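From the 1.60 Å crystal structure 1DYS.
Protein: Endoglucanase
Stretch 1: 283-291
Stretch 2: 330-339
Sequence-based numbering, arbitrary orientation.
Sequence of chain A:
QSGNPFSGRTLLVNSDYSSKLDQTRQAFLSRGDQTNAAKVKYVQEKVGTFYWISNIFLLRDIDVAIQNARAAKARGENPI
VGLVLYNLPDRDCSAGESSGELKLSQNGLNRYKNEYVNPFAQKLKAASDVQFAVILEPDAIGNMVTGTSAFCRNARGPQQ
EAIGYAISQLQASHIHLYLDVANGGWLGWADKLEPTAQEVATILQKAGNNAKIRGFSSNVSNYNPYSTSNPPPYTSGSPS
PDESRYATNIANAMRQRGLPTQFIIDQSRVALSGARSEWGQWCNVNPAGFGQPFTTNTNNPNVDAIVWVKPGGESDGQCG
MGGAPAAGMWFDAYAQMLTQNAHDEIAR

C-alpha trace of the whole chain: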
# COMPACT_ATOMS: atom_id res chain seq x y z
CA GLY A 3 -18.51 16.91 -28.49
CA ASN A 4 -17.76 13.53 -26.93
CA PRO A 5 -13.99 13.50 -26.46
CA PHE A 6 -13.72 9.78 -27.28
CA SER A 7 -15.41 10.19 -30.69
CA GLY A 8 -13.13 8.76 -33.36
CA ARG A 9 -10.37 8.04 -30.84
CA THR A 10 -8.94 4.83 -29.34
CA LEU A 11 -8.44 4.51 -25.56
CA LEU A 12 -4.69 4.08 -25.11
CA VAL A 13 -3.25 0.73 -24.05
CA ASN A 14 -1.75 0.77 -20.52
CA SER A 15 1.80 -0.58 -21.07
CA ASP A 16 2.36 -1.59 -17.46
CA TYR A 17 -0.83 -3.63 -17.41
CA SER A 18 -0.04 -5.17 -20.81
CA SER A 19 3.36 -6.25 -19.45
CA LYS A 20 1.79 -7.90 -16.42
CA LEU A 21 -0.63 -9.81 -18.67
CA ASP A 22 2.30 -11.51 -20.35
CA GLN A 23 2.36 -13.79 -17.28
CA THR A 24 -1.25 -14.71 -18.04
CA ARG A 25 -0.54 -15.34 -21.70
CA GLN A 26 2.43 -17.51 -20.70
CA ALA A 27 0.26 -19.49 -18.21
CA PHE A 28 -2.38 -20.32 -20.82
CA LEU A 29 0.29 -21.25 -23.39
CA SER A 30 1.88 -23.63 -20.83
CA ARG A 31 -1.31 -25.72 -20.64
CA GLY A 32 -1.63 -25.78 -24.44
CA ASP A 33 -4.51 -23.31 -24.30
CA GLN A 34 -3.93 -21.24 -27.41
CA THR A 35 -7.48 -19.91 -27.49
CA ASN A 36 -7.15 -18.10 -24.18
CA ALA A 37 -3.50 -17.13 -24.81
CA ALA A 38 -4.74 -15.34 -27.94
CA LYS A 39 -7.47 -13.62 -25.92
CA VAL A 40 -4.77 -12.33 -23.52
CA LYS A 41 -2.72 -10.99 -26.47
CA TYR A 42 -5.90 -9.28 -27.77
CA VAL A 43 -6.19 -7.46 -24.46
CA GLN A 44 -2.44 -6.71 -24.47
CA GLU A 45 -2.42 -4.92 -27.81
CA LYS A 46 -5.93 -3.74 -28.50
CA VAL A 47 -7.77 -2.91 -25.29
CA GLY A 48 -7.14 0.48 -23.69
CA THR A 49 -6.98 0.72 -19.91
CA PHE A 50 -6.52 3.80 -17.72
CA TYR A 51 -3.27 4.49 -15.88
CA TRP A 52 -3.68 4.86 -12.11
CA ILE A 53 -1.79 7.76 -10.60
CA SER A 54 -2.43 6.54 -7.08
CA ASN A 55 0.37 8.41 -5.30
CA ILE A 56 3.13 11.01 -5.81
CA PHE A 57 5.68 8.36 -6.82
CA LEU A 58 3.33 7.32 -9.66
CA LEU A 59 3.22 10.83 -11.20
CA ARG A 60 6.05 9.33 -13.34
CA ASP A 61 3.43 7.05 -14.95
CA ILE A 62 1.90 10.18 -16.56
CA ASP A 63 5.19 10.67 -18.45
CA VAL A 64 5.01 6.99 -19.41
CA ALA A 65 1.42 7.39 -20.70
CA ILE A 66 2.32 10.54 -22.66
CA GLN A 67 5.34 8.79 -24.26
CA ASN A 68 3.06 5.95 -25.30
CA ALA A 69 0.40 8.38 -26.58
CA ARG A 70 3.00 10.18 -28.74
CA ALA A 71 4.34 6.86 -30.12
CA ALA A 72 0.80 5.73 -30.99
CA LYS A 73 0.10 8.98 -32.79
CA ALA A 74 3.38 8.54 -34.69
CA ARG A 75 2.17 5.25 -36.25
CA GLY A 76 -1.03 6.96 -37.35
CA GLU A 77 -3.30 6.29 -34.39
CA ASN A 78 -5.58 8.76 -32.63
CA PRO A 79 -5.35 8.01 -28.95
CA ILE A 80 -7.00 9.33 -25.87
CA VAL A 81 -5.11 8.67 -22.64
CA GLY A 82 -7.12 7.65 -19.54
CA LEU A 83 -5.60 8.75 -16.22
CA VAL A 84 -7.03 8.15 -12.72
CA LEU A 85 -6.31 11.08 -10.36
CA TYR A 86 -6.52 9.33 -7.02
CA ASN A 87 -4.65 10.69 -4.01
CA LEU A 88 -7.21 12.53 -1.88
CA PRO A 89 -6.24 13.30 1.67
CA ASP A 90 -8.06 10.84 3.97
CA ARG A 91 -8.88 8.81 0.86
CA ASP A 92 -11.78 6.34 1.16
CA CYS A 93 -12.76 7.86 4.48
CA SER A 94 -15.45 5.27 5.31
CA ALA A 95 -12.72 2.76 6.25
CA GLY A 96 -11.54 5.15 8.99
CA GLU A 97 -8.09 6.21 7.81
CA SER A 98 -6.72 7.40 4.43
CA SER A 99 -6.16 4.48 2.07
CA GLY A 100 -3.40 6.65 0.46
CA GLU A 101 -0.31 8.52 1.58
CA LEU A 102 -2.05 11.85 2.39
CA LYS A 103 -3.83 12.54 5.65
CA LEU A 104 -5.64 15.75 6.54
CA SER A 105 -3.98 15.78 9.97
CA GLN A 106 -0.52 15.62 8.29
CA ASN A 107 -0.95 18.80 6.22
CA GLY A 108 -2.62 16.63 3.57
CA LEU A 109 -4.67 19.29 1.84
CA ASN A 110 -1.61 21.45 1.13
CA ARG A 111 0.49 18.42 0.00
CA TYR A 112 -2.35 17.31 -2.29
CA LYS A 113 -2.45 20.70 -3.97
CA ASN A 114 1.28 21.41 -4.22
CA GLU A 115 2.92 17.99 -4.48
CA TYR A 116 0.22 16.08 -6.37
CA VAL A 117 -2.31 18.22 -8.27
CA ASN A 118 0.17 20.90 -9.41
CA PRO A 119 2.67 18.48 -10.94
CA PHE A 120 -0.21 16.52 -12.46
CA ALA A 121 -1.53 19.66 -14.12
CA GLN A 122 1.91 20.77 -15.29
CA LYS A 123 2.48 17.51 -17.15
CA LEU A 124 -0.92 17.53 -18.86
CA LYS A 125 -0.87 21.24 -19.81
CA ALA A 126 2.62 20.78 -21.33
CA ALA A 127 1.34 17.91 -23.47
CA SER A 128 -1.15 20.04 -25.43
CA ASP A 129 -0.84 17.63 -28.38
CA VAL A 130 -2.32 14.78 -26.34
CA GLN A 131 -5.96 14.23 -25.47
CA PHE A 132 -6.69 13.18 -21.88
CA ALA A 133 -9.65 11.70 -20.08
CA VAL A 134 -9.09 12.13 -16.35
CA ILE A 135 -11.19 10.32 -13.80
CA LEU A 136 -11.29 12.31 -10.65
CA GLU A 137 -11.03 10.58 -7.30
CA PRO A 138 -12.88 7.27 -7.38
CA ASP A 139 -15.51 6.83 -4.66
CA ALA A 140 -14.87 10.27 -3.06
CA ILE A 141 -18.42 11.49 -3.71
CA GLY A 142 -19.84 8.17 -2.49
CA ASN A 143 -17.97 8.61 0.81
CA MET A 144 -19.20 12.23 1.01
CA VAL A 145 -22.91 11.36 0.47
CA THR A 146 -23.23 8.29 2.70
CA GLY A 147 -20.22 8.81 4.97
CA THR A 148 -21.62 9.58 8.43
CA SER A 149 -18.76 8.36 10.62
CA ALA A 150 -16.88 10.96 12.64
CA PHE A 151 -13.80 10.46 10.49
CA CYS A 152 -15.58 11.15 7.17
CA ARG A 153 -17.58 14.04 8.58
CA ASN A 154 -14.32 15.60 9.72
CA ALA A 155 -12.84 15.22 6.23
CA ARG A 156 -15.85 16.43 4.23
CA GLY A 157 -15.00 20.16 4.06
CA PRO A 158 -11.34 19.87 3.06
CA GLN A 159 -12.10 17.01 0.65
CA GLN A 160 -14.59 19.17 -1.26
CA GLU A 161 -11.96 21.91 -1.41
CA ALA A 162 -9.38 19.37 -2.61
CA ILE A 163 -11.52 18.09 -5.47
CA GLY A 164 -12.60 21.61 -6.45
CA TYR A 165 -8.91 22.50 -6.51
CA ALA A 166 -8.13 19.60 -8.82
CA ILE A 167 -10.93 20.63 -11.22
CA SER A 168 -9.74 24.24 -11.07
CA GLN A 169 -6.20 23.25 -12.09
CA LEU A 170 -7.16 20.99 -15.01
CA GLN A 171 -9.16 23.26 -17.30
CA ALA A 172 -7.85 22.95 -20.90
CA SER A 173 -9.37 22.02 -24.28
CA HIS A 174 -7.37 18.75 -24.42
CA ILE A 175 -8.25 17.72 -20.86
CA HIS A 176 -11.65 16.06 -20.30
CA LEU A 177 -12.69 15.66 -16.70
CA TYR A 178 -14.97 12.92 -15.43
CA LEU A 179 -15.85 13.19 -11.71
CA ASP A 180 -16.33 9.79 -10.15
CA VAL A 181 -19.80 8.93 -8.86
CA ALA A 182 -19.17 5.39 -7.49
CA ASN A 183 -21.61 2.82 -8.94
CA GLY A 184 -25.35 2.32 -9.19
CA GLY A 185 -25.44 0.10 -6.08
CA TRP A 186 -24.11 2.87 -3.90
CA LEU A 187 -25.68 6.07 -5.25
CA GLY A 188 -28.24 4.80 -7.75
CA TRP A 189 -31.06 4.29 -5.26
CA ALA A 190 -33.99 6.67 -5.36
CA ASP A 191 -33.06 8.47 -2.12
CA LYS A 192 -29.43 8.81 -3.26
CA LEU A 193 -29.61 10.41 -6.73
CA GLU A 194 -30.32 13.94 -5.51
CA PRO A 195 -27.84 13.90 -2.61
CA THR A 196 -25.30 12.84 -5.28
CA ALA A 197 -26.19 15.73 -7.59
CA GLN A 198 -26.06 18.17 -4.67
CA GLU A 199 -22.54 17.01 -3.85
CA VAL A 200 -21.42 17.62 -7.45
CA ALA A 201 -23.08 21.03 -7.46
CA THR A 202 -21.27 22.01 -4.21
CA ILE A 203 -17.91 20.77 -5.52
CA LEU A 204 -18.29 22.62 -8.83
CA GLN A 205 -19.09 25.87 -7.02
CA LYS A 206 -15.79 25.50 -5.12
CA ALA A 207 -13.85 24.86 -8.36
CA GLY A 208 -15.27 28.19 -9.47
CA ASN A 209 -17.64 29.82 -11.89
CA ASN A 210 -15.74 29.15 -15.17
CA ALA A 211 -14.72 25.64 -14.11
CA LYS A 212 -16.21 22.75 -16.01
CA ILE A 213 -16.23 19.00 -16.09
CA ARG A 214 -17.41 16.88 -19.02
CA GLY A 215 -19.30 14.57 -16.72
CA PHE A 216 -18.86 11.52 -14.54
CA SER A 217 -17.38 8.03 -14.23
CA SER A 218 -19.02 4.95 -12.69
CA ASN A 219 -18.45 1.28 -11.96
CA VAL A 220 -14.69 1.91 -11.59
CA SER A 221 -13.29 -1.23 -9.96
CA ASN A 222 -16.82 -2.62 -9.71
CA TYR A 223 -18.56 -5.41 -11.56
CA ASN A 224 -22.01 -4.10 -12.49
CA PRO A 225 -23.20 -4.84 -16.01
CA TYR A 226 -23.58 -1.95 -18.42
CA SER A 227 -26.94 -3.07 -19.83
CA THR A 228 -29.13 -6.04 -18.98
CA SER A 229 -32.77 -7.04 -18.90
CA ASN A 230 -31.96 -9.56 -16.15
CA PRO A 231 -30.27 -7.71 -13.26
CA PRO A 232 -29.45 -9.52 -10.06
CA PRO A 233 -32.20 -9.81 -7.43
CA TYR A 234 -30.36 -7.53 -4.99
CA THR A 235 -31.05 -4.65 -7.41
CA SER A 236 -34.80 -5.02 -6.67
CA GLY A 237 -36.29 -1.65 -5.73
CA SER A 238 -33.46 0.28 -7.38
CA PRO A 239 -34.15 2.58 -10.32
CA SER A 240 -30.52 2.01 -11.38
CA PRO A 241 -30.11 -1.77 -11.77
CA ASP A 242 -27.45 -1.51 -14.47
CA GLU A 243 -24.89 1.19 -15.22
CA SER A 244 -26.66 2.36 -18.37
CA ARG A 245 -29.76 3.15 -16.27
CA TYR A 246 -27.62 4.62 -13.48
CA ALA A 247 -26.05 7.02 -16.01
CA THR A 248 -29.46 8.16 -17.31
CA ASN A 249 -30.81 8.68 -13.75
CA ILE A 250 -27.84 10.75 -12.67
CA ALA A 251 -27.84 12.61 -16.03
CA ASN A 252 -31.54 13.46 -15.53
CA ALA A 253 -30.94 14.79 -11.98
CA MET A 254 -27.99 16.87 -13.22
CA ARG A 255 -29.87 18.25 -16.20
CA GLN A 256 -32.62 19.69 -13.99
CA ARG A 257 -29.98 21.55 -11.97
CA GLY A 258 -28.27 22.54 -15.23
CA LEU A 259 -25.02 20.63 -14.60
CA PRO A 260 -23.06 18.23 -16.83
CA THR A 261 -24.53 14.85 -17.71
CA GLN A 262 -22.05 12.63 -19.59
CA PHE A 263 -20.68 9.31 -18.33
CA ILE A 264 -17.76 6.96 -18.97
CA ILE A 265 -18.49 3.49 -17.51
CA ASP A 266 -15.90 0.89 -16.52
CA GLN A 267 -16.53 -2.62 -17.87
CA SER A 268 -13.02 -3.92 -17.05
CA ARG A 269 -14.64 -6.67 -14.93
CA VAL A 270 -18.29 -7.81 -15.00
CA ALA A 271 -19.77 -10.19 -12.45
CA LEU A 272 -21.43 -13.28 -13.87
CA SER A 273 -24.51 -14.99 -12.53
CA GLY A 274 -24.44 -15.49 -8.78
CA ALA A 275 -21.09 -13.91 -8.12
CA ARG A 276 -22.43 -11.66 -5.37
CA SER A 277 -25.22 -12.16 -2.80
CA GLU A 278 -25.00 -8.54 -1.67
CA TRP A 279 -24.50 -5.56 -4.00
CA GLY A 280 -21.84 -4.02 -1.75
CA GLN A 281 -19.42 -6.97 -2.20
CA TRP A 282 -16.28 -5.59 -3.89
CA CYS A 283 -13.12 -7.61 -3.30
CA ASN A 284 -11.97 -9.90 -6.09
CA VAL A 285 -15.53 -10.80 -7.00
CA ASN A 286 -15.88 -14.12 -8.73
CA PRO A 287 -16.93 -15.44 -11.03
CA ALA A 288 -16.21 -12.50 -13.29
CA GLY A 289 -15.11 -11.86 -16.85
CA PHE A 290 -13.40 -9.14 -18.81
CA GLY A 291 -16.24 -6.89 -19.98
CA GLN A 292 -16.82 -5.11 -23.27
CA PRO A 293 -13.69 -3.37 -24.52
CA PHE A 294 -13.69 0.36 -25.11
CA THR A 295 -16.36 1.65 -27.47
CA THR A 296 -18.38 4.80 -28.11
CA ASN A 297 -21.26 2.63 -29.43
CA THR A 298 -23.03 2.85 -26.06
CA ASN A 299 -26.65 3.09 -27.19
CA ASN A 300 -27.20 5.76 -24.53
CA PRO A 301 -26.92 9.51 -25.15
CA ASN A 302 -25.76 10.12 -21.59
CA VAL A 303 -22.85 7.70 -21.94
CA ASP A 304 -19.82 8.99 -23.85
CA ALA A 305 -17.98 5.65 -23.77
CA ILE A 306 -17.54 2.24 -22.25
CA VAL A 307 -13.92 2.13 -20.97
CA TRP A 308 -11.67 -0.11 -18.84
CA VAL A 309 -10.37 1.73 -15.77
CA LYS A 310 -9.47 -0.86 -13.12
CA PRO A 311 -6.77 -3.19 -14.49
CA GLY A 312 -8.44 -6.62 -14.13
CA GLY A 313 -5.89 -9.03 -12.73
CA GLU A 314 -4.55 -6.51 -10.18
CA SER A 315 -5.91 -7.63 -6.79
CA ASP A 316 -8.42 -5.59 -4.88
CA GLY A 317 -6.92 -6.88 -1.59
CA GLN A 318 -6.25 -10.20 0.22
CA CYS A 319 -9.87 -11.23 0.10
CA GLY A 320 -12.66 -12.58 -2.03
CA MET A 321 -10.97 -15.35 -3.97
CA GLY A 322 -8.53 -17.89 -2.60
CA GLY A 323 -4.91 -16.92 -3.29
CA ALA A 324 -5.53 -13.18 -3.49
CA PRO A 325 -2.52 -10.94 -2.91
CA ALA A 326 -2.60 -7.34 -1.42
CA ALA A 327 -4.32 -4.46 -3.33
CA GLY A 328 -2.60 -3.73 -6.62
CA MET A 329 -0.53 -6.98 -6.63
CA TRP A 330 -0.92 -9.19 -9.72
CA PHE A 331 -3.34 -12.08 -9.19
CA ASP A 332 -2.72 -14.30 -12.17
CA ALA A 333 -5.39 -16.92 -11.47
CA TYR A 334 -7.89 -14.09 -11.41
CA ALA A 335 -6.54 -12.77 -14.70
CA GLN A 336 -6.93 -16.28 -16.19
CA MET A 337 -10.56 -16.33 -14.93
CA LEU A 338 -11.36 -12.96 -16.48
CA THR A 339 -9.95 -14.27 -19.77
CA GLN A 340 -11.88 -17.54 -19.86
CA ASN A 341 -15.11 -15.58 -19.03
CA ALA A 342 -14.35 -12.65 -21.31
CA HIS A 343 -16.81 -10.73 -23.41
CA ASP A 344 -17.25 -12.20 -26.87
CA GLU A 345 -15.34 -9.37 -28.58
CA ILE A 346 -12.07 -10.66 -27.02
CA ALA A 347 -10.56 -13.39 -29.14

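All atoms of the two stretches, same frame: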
# COMPACT_ATOMS: atom_id res chain seq x y z
N CYS A 283 -14.48 -7.10 -3.23
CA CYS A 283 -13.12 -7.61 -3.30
C CYS A 283 -12.99 -8.87 -4.13
O CYS A 283 -13.58 -9.89 -3.78
CB CYS A 283 -12.57 -7.89 -1.87
SG CYS A 283 -10.82 -8.36 -1.95
N ASN A 284 -12.26 -8.78 -5.22
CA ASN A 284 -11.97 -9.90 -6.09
C ASN A 284 -13.21 -10.77 -6.31
O ASN A 284 -13.18 -11.98 -6.10
CB ASN A 284 -10.79 -10.69 -5.55
CG ASN A 284 -9.54 -9.86 -5.39
OD1 ASN A 284 -9.23 -8.97 -6.21
ND2 ASN A 284 -8.82 -10.11 -4.31
N VAL A 285 -14.25 -10.10 -6.79
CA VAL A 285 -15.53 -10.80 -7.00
C VAL A 285 -15.39 -11.84 -8.07
O VAL A 285 -14.81 -11.69 -9.14
CB VAL A 285 -16.65 -9.77 -7.25
CG1 VAL A 285 -17.93 -10.37 -7.81
CG2 VAL A 285 -16.86 -9.03 -5.95
N ASN A 286 -15.98 -13.01 -7.78
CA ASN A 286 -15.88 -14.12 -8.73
C ASN A 286 -17.13 -14.99 -8.60
O ASN A 286 -17.70 -15.13 -7.53
CB ASN A 286 -14.60 -14.91 -8.51
CG ASN A 286 -14.57 -15.50 -7.11
OD1 ASN A 286 -14.96 -16.65 -6.88
ND2 ASN A 286 -14.13 -14.69 -6.14
N PRO A 287 -17.54 -15.55 -9.73
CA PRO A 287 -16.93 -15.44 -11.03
C PRO A 287 -17.13 -14.12 -11.76
O PRO A 287 -18.16 -13.47 -11.60
CB PRO A 287 -17.61 -16.50 -11.96
CG PRO A 287 -18.80 -16.95 -11.16
CD PRO A 287 -18.75 -16.40 -9.75
N ALA A 288 -16.10 -13.73 -12.49
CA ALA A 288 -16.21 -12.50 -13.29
C ALA A 288 -15.45 -12.65 -14.61
O ALA A 288 -14.59 -13.52 -14.76
CB ALA A 288 -15.66 -11.30 -12.52
N GLY A 289 -15.82 -11.80 -15.58
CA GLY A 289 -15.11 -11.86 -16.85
C GLY A 289 -14.68 -10.44 -17.26
O GLY A 289 -15.26 -9.46 -16.76
N PHE A 290 -13.70 -10.42 -18.16
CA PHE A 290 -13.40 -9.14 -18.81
C PHE A 290 -14.69 -8.67 -19.51
O PHE A 290 -15.41 -9.48 -20.17
CB PHE A 290 -12.36 -9.22 -19.90
CG PHE A 290 -10.95 -9.50 -19.48
CD1 PHE A 290 -10.38 -8.70 -18.48
CD2 PHE A 290 -10.15 -10.45 -20.08
CE1 PHE A 290 -9.08 -8.88 -18.10
CE2 PHE A 290 -8.84 -10.64 -19.70
CZ PHE A 290 -8.30 -9.86 -18.69
N GLY A 291 -15.02 -7.40 -19.35
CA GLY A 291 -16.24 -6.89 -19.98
C GLY A 291 -15.90 -6.36 -21.38
O GLY A 291 -14.84 -6.52 -21.93
N TRP A 330 -0.39 -8.36 -8.64
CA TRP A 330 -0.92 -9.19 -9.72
C TRP A 330 -1.44 -10.51 -9.17
O TRP A 330 -0.84 -11.17 -8.31
CB TRP A 330 0.19 -9.43 -10.73
CG TRP A 330 -0.39 -10.06 -11.96
CD1 TRP A 330 -0.22 -11.32 -12.41
CD2 TRP A 330 -1.22 -9.38 -12.92
NE1 TRP A 330 -0.90 -11.52 -13.61
CE2 TRP A 330 -1.50 -10.31 -13.92
CE3 TRP A 330 -1.75 -8.10 -13.03
CZ2 TRP A 330 -2.31 -10.03 -15.03
CZ3 TRP A 330 -2.53 -7.78 -14.13
CH2 TRP A 330 -2.82 -8.75 -15.11
N PHE A 331 -2.62 -10.90 -9.64
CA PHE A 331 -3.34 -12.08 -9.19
C PHE A 331 -3.63 -12.90 -10.45
O PHE A 331 -4.72 -12.75 -11.03
CB PHE A 331 -4.61 -11.63 -8.46
CG PHE A 331 -5.46 -12.70 -7.82
CD1 PHE A 331 -5.06 -14.03 -7.80
CD2 PHE A 331 -6.64 -12.35 -7.18
CE1 PHE A 331 -5.84 -15.00 -7.19
CE2 PHE A 331 -7.43 -13.31 -6.58
CZ PHE A 331 -7.02 -14.63 -6.59
N ASP A 332 -2.60 -13.67 -10.86
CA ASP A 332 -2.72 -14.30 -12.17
C ASP A 332 -3.84 -15.29 -12.33
O ASP A 332 -4.42 -15.34 -13.42
CB ASP A 332 -1.34 -14.85 -12.58
CG ASP A 332 -1.29 -15.07 -14.08
OD1 ASP A 332 -1.26 -14.04 -14.78
OD2 ASP A 332 -1.25 -16.25 -14.51
N ALA A 333 -4.25 -16.04 -11.29
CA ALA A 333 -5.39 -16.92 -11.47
C ALA A 333 -6.68 -16.12 -11.75
O ALA A 333 -7.58 -16.63 -12.42
CB ALA A 333 -5.57 -17.77 -10.21
N TYR A 334 -6.73 -14.94 -11.16
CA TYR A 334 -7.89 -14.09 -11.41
C TYR A 334 -7.88 -13.58 -12.85
O TYR A 334 -8.96 -13.56 -13.46
CB TYR A 334 -7.94 -12.98 -10.37
CG TYR A 334 -9.26 -12.27 -10.29
CD1 TYR A 334 -9.56 -11.28 -11.22
CD2 TYR A 334 -10.20 -12.53 -9.31
CE1 TYR A 334 -10.77 -10.59 -11.18
CE2 TYR A 334 -11.39 -11.86 -9.24
CZ TYR A 334 -11.67 -10.88 -10.19
OH TYR A 334 -12.87 -10.23 -10.13
N ALA A 335 -6.70 -13.18 -13.32
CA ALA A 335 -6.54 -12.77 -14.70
C ALA A 335 -6.89 -13.91 -15.67
O ALA A 335 -7.62 -13.66 -16.63
CB ALA A 335 -5.12 -12.30 -14.99
N GLN A 336 -6.52 -15.13 -15.36
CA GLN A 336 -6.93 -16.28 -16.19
C GLN A 336 -8.44 -16.41 -16.17
O GLN A 336 -9.10 -16.57 -17.22
CB GLN A 336 -6.22 -17.56 -15.70
CG GLN A 336 -4.72 -17.51 -15.96
CD GLN A 336 -4.06 -18.75 -15.36
OE1 GLN A 336 -4.54 -19.85 -15.68
NE2 GLN A 336 -3.05 -18.57 -14.54
N MET A 337 -9.12 -16.27 -15.03
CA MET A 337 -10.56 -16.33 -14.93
C MET A 337 -11.25 -15.27 -15.77
O MET A 337 -12.22 -15.49 -16.53
CB MET A 337 -11.02 -16.27 -13.46
CG MET A 337 -12.52 -16.06 -13.32
SD MET A 337 -13.08 -15.39 -11.74
CE MET A 337 -12.41 -13.72 -11.94
N LEU A 338 -10.73 -14.03 -15.70
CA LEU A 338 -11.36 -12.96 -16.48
C LEU A 338 -11.24 -13.28 -17.99
O LEU A 338 -12.14 -12.89 -18.73
CB LEU A 338 -10.71 -11.60 -16.23
CG LEU A 338 -10.95 -11.00 -14.82
CD1 LEU A 338 -9.97 -9.84 -14.67
CD2 LEU A 338 -12.39 -10.62 -14.57
N THR A 339 -10.17 -13.97 -18.35
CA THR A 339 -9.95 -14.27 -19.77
C THR A 339 -10.91 -15.37 -20.22
O THR A 339 -11.61 -15.19 -21.20
CB THR A 339 -8.52 -14.76 -19.97
OG1 THR A 339 -7.55 -13.77 -19.57
CG2 THR A 339 -8.27 -15.03 -21.46

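An extended loop lies along one flank of a helix, held by two good hydrogen bonds and one weak one spaced along its length and by apolar side chains packed around them, with 508 Å² buried over both sides.

The first bond sits near the start of the helix. Tyr334, chi1 t, points its CA-to-CB bond toward the loop, and its OH donates to Val285 O at 2.6 Å, so a backbone carbonyl is satisfied by a phenol at the end of a long, rigid arm. Asn284 O also lies at the edge of this ring, 3.6 Å from Tyr334 CE2, and accepts a hydrogen bond from Asn286 ND2 (2.9 Å), which braces the turn of the loop.

In the middle, flexibility replaces rigidity. Met337 leaves its helix sideways, but chi angles of t, t and p bring its end to the loop, where SD takes a weak hydrogen bond from Ala288 N (3.5 Å) and also lies 3.6 Å from Asn286 CB. The small Ala288 side chain fits among larger neighbours: its CB is 4.1 Å from Met337 CE, 3.9 Å from Leu338 CD2 and 3.8 Å from Tyr334 OH.

At the third point the backbones come close, with Gly289 CA and Leu338 CA 3.9 Å apart. Gly289 brings no side chain to this approach, although a CB there would point away from the helix. Next to it, Phe290 N donates to Leu338 O at 3.0 Å and 177°, an almost straight bond.

The Phe290 ring then packs back against the helix: Leu338 CB sits 3.6 Å from the ring centroid, over one face, while Leu338 CD1 lies 3.7 Å from Phe290 CE1. Thr339 OG1, 3.4 Å from Phe290 CE2, borders this buried ring with its hydroxyl already donating to Ala335 O (2.9 Å) within its own helix.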